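Putative acetyltransferase (PDB 3H4Q) is of unknown function but, as a predicted member of the GNAT family, probably transfers an acetyl group from acetyl-coenzyme A to a substrate that is not identified. Local coordinates at residues A[87-92]-A[105-110]; A[91-96]-A[141-146]. All blocks are in the same frame, centred on the assembly; numbering follows the deposited sequence. Where two conformers were deposited one is given.

Contact 1: residues A[87-92]-A[105-110]; sequences QDQAEW and AFVIHR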
loop_
_atom_site.group_PDB
_atom_site.type_symbol
_atom_site.label_atom_id
_atom_site.label_comp_id
_atom_site.label_asym_id
_atom_site.label_seq_id
_atom_site.Cartn_x
_atom_site.Cartn_y
_atom_site.Cartn_z
ATOM N N GLN A 87 2.209 -9.878 -4.884
ATOM C CA GLN A 87 1.273 -10.527 -5.804
ATOM C C GLN A 87 0.343 -11.541 -5.121
ATOM O O GLN A 87 -0.338 -12.328 -5.802
ATOM C CB GLN A 87 2.054 -11.180 -6.946
ATOM C CG GLN A 87 2.758 -10.180 -7.852
ATOM C CD GLN A 87 3.580 -10.868 -8.920
ATOM O OE1 GLN A 87 4.487 -11.621 -8.605
ATOM N NE2 GLN A 87 3.276 -10.598 -10.189
ATOM N N ASP A 88 0.303 -11.503 -3.789
ATOM C CA ASP A 88 -0.600 -12.342 -3.015
ATOM C C ASP A 88 -1.968 -11.651 -3.033
ATOM O O ASP A 88 -2.084 -10.509 -2.613
ATOM C CB ASP A 88 -0.112 -12.478 -1.576
ATOM C CG ASP A 88 1.270 -13.120 -1.471
ATOM O OD1 ASP A 88 1.613 -13.949 -2.342
ATOM O OD2 ASP A 88 2.008 -12.806 -0.502
ATOM N N GLN A 89 -2.985 -12.325 -3.556
ATOM C CA GLN A 89 -4.329 -11.769 -3.639
ATOM C C GLN A 89 -5.228 -12.369 -2.551
ATOM O O GLN A 89 -5.118 -13.553 -2.234
ATOM C CB GLN A 89 -4.929 -12.054 -5.014
ATOM C CG GLN A 89 -4.177 -11.429 -6.178
ATOM C CD GLN A 89 -4.856 -11.689 -7.515
ATOM O OE1 GLN A 89 -6.042 -11.997 -7.566
ATOM N NE2 GLN A 89 -4.109 -11.554 -8.603
ATOM N N ALA A 90 -6.118 -11.546 -1.996
ATOM C CA ALA A 90 -7.031 -11.965 -0.935
ATOM C C ALA A 90 -7.948 -13.065 -1.430
ATOM O O ALA A 90 -8.454 -12.982 -2.549
ATOM C CB ALA A 90 -7.868 -10.774 -0.448
ATOM N N GLU A 91 -8.161 -14.086 -0.594
ATOM C CA GLU A 91 -9.041 -15.196 -0.941
ATOM C C GLU A 91 -10.399 -14.663 -1.365
ATOM O O GLU A 91 -10.989 -15.181 -2.304
ATOM C CB GLU A 91 -9.207 -16.164 0.237
ATOM N N TRP A 92 -10.881 -13.613 -0.702
ATOM C CA TRP A 92 -12.192 -13.050 -1.033
ATOM C C TRP A 92 -12.257 -12.332 -2.381
ATOM O O TRP A 92 -13.358 -12.084 -2.881
ATOM C CB TRP A 92 -12.722 -12.142 0.083
ATOM C CG TRP A 92 -12.011 -10.851 0.254
ATOM C CD1 TRP A 92 -10.919 -10.614 1.034
ATOM C CD2 TRP A 92 -12.360 -9.600 -0.340
ATOM N NE1 TRP A 92 -10.556 -9.292 0.956
ATOM C CE2 TRP A 92 -11.425 -8.645 0.118
ATOM C CE3 TRP A 92 -13.367 -9.191 -1.220
ATOM C CZ2 TRP A 92 -11.469 -7.304 -0.271
ATOM C CZ3 TRP A 92 -13.406 -7.853 -1.611
ATOM C CH2 TRP A 92 -12.463 -6.928 -1.133
ATOM N N ALA A 105 -1.147 -10.321 -11.344
ATOM C CA ALA A 105 -1.328 -8.934 -10.950
ATOM C C ALA A 105 -0.640 -8.627 -9.614
ATOM O O ALA A 105 -0.423 -9.530 -8.799
ATOM C CB ALA A 105 -2.806 -8.618 -10.854
ATOM N N PHE A 106 -0.278 -7.356 -9.433
ATOM C CA PHE A 106 0.280 -6.848 -8.178
ATOM C C PHE A 106 -0.859 -6.308 -7.300
ATOM O O PHE A 106 -1.918 -5.924 -7.804
ATOM C CB PHE A 106 1.333 -5.767 -8.431
ATOM C CG PHE A 106 2.654 -6.318 -8.841
ATOM C CD1 PHE A 106 2.890 -6.682 -10.150
ATOM C CD2 PHE A 106 3.654 -6.507 -7.918
ATOM C CE1 PHE A 106 4.115 -7.209 -10.531
ATOM C CE2 PHE A 106 4.875 -7.037 -8.304
ATOM C CZ PHE A 106 5.101 -7.375 -9.603
ATOM N N VAL A 107 -0.627 -6.293 -5.987
ATOM C CA VAL A 107 -1.633 -5.890 -5.022
ATOM C C VAL A 107 -1.032 -4.972 -3.965
ATOM O O VAL A 107 -0.016 -5.319 -3.348
ATOM C CB VAL A 107 -2.187 -7.124 -4.267
ATOM C CG1 VAL A 107 -3.192 -6.694 -3.225
ATOM C CG2 VAL A 107 -2.791 -8.149 -5.230
ATOM N N ILE A 108 -1.654 -3.814 -3.758
ATOM C CA ILE A 108 -1.239 -2.891 -2.704
ATOM C C ILE A 108 -2.117 -3.221 -1.514
ATOM O O ILE A 108 -3.328 -3.021 -1.549
ATOM C CB ILE A 108 -1.425 -1.436 -3.114
ATOM C CG1 ILE A 108 -0.537 -1.164 -4.334
ATOM C CG2 ILE A 108 -1.096 -0.492 -1.924
ATOM C CD1 ILE A 108 -0.620 0.220 -4.879
ATOM N N HIS A 109 -1.500 -3.746 -0.466
ATOM C CA HIS A 109 -2.233 -4.190 0.702
ATOM C C HIS A 109 -2.392 -3.156 1.749
ATOM O O HIS A 109 -3.361 -3.192 2.477
ATOM C CB HIS A 109 -1.526 -5.376 1.343
ATOM C CG HIS A 109 -1.444 -6.566 0.454
ATOM N ND1 HIS A 109 -2.548 -7.329 0.157
ATOM C CD2 HIS A 109 -0.406 -7.121 -0.211
ATOM C CE1 HIS A 109 -2.194 -8.312 -0.646
ATOM N NE2 HIS A 109 -0.900 -8.210 -0.887
ATOM N N ARG A 110 -1.438 -2.241 1.858
ATOM C CA ARG A 110 -1.527 -1.194 2.864
ATOM C C ARG A 110 -0.675 -0.008 2.447
ATOM O O ARG A 110 0.361 -0.171 1.834
ATOM C CB ARG A 110 -1.093 -1.726 4.232
ATOM C CG ARG A 110 -1.451 -0.827 5.412
ATOM C CD ARG A 110 -2.954 -0.776 5.696
ATOM N NE ARG A 110 -3.216 0.006 6.904
ATOM C CZ ARG A 110 -3.408 1.323 6.960
ATOM N NH1 ARG A 110 -3.404 2.072 5.868
ATOM N NH2 ARG A 110 -3.611 1.887 8.140
#

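Contact 2: residues A[91-96]-A[141-146]; sequences EWYDDI and LTDTFA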
loop_
_atom_site.group_PDB
_atom_site.type_symbol
_atom_site.label_atom_id
_atom_site.label_comp_id
_atom_site.label_asym_id
_atom_site.label_seq_id
_atom_site.Cartn_x
_atom_site.Cartn_y
_atom_site.Cartn_z
ATOM N N GLU A 91 -8.161 -14.086 -0.594
ATOM C CA GLU A 91 -9.041 -15.196 -0.941
ATOM C C GLU A 91 -10.399 -14.663 -1.365
ATOM O O GLU A 91 -10.989 -15.181 -2.304
ATOM C CB GLU A 91 -9.207 -16.164 0.237
ATOM N N TRP A 92 -10.881 -13.613 -0.702
ATOM C CA TRP A 92 -12.192 -13.050 -1.033
ATOM C C TRP A 92 -12.257 -12.332 -2.381
ATOM O O TRP A 92 -13.358 -12.084 -2.881
ATOM C CB TRP A 92 -12.722 -12.142 0.083
ATOM C CG TRP A 92 -12.011 -10.851 0.254
ATOM C CD1 TRP A 92 -10.919 -10.614 1.034
ATOM C CD2 TRP A 92 -12.360 -9.600 -0.340
ATOM N NE1 TRP A 92 -10.556 -9.292 0.956
ATOM C CE2 TRP A 92 -11.425 -8.645 0.118
ATOM C CE3 TRP A 92 -13.367 -9.191 -1.220
ATOM C CZ2 TRP A 92 -11.469 -7.304 -0.271
ATOM C CZ3 TRP A 92 -13.406 -7.853 -1.611
ATOM C CH2 TRP A 92 -12.463 -6.928 -1.133
ATOM N N TYR A 93 -11.106 -11.974 -2.957
ATOM C CA TYR A 93 -11.081 -11.383 -4.304
ATOM C C TYR A 93 -11.777 -12.359 -5.264
ATOM O O TYR A 93 -12.531 -11.935 -6.136
ATOM C CB TYR A 93 -9.646 -11.076 -4.774
ATOM C CG TYR A 93 -8.981 -9.824 -4.209
ATOM C CD1 TYR A 93 -9.488 -9.162 -3.089
ATOM C CD2 TYR A 93 -7.788 -9.345 -4.754
ATOM C CE1 TYR A 93 -8.866 -8.035 -2.578
ATOM C CE2 TYR A 93 -7.154 -8.212 -4.231
ATOM C CZ TYR A 93 -7.702 -7.563 -3.147
ATOM O OH TYR A 93 -7.090 -6.441 -2.611
ATOM N N ASP A 94 -11.573 -13.663 -5.064
ATOM C CA ASP A 94 -12.236 -14.683 -5.888
ATOM C C ASP A 94 -13.776 -14.594 -5.886
ATOM O O ASP A 94 -14.416 -15.187 -6.754
ATOM C CB ASP A 94 -11.827 -16.100 -5.453
ATOM C CG ASP A 94 -10.367 -16.407 -5.720
ATOM O OD1 ASP A 94 -9.615 -15.492 -6.098
ATOM O OD2 ASP A 94 -9.964 -17.572 -5.547
ATOM N N ASP A 95 -14.360 -13.884 -4.916
ATOM C CA ASP A 95 -15.818 -13.709 -4.835
ATOM C C ASP A 95 -16.356 -12.558 -5.709
ATOM O O ASP A 95 -17.563 -12.355 -5.756
ATOM C CB ASP A 95 -16.258 -13.465 -3.372
ATOM C CG ASP A 95 -15.868 -14.605 -2.426
ATOM O OD1 ASP A 95 -15.991 -15.796 -2.822
ATOM O OD2 ASP A 95 -15.466 -14.300 -1.268
ATOM N N ILE A 96 -15.484 -11.822 -6.399
ATOM C CA ILE A 96 -15.891 -10.681 -7.229
ATOM C C ILE A 96 -15.796 -10.995 -8.724
ATOM O O ILE A 96 -14.906 -11.725 -9.158
ATOM C CB ILE A 96 -14.973 -9.462 -6.958
ATOM C CG1 ILE A 96 -14.907 -9.150 -5.463
ATOM C CG2 ILE A 96 -15.442 -8.232 -7.736
ATOM C CD1 ILE A 96 -13.881 -8.105 -5.121
ATOM N N LEU A 141 -3.975 -4.245 -8.288
ATOM C CA LEU A 141 -5.213 -4.200 -7.513
ATOM C C LEU A 141 -5.062 -3.824 -6.033
ATOM O O LEU A 141 -3.948 -3.714 -5.500
ATOM C CB LEU A 141 -6.116 -5.406 -7.795
ATOM C CG LEU A 141 -5.675 -6.800 -8.240
ATOM C CD1 LEU A 141 -5.773 -7.817 -7.141
ATOM C CD2 LEU A 141 -6.616 -7.245 -9.324
ATOM N N THR A 142 -6.184 -3.507 -5.403
ATOM C CA THR A 142 -6.166 -3.085 -4.015
ATOM C C THR A 142 -7.590 -3.062 -3.512
ATOM O O THR A 142 -8.488 -3.532 -4.193
ATOM C CB THR A 142 -5.506 -1.697 -3.856
ATOM O OG1 THR A 142 -5.351 -1.388 -2.460
ATOM C CG2 THR A 142 -6.309 -0.612 -4.566
ATOM N N ASP A 143 -7.799 -2.543 -2.312
ATOM C CA ASP A 143 -9.131 -2.491 -1.750
ATOM C C ASP A 143 -9.231 -1.377 -0.718
ATOM O O ASP A 143 -8.212 -0.857 -0.244
ATOM C CB ASP A 143 -9.526 -3.861 -1.173
ATOM C CG ASP A 143 -8.626 -4.305 -0.039
ATOM O OD1 ASP A 143 -8.790 -3.769 1.074
ATOM O OD2 ASP A 143 -7.797 -5.223 -0.246
ATOM N N THR A 144 -10.467 -1.015 -0.386
ATOM C CA THR A 144 -10.742 0.062 0.561
ATOM C C THR A 144 -9.884 -0.017 1.817
ATOM O O THR A 144 -9.398 1.006 2.318
ATOM C CB THR A 144 -12.197 0.028 0.986
ATOM O OG1 THR A 144 -13.016 0.227 -0.168
ATOM C CG2 THR A 144 -12.489 1.107 2.010
ATOM N N PHE A 145 -9.650 -1.239 2.284
ATOM C CA PHE A 145 -8.937 -1.447 3.528
ATOM C C PHE A 145 -7.465 -1.172 3.469
ATOM O O PHE A 145 -6.840 -1.105 4.507
ATOM C CB PHE A 145 -9.178 -2.858 4.070
ATOM C CG PHE A 145 -10.630 -3.211 4.188
ATOM C CD1 PHE A 145 -11.462 -2.486 5.030
ATOM C CD2 PHE A 145 -11.165 -4.270 3.463
ATOM C CE1 PHE A 145 -12.813 -2.802 5.146
ATOM C CE2 PHE A 145 -12.511 -4.598 3.576
ATOM C CZ PHE A 145 -13.334 -3.859 4.419
ATOM N N ALA A 146 -6.903 -0.999 2.281
ATOM C CA ALA A 146 -5.471 -0.693 2.146
ATOM C C ALA A 146 -5.143 0.727 2.610
ATOM O O ALA A 146 -4.008 1.016 2.979
ATOM C CB ALA A 146 -5.040 -0.879 0.689
#

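Contact 1: residues A[87-92]-A[105-110]
The CA atoms of Gln-87 and Phe-106 lie 4.5 Å apart, the closest pair of CA atoms between segments 87-92 and 105-110. A continued antiparallel ladder would carry Asp-88 onto Ala-105; instead Asp-88 touches Val-107 and His-109, evidence that the loop turns back over the strand. Gln-87 sets its CG beside the backbone N (chi1 -66°) and runs on extended, which lays it over one face of the Phe-106 ring. Its CG sits 3.8 Å from the Phe-106 ring centroid and only 11° off the normal, a CH-pi contact, while its amide stacks on the ring with the planes 23° apart. A hydrogen bond from Gln-87 NE2 to Gly-104 O limits rotation of that amide. Further along, the carbonyl O of Asp-88 lies in the plane of the His-109 imidazole, at its edge, 3.0 Å from His-109 CE1. The His-109 nitrogen NE2 is hydrogen-bonded to Asp-86 OD1, and Val-107 CG1 packs against one face of the ring. Val-107 turns its other methyl, CG2, to Gln-89 CG at 3.7 Å, the two side chains crossing at about a right angle. Gln-89 then passes its NE2 3.9 Å from Ala-105 CB, the same nitrogen making a weak hydrogen bond to Arg-102 O. The arrangement belongs to the central sheet of the GNAT fold, where strand 78-86 pairs antiparallel with 106-112, and Gln-87 and Phe-106 help line the pocket holding a bound glycol chain.

Contact 2: residues A[91-96]-A[141-146]
Both carboxylate oxygens of Asp-143 are engaged: OD2 accepts a 2.8 Å hydrogen bond from Tyr-93 OH, and OD1 takes a weak one from the backbone N of Phe-145. In this GNAT-type sheet Asp-143 closes strand 139-143, and the OD1 bond, spanning two residues, forms an Asx turn where the chain passes into the 3-10 segment 144-146. Tyr-93, the donor to OD2, sits on another 3-10 segment, 91-95, in the loop between strands 78-86 and 106-112. Asp-143 places its CG between the backbone N and the carbonyl carbon (chi1 62°), turning the carboxylate back over its own backbone and presenting the anti lone pair of OD2 to the phenol. Ring and carboxylate planes stand 79° apart, with OD2 in the plane of the tyrosine ring. The Tyr-93 bond, with the weak one at OD1, gives the buried carboxylate two donors, which would probably favour its charged form. On another part of the same ring, Leu-141 CD1 meets the edge 3.2 Å from Tyr-93 CE2; this closeness is doubtful, since the leucine torsions fall far from staggered values. Trp-92 lies beside its neighbour, with Tyr-93 CD1 3.8 Å above the centre of the indole. Phe-179 meets that indole edge-to-face. The indole reaches the strand only at its own rim, where Trp-92 CZ2 comes within 4.1 Å of Asp-143 CB.

In the fold
The two contacts use successive parts of one loop, sharing Glu-91 and Trp-92, and lie on neighbouring parallel strands, their centres 7 Å apart. Strand pairing joins them through Phe-106 O and Leu-141 N, 2.7 Å apart, a probable hydrogen bond; the Thr-142 side chain adds a second, its OG1 2.8 Å from Ile-108 O. Between them Val-107 is common ground, packing against both Tyr-93 and Leu-141. The loop thus covers 106-112 first and then crosses to 139-143. Of the two, contact 1 holds the pocket residues: the Phe-106 side chain is about 4 Å from a bound glycol molecule that probably came from the crystallisation liquor, whereas contact 2 contains none of the residues lining that pocket.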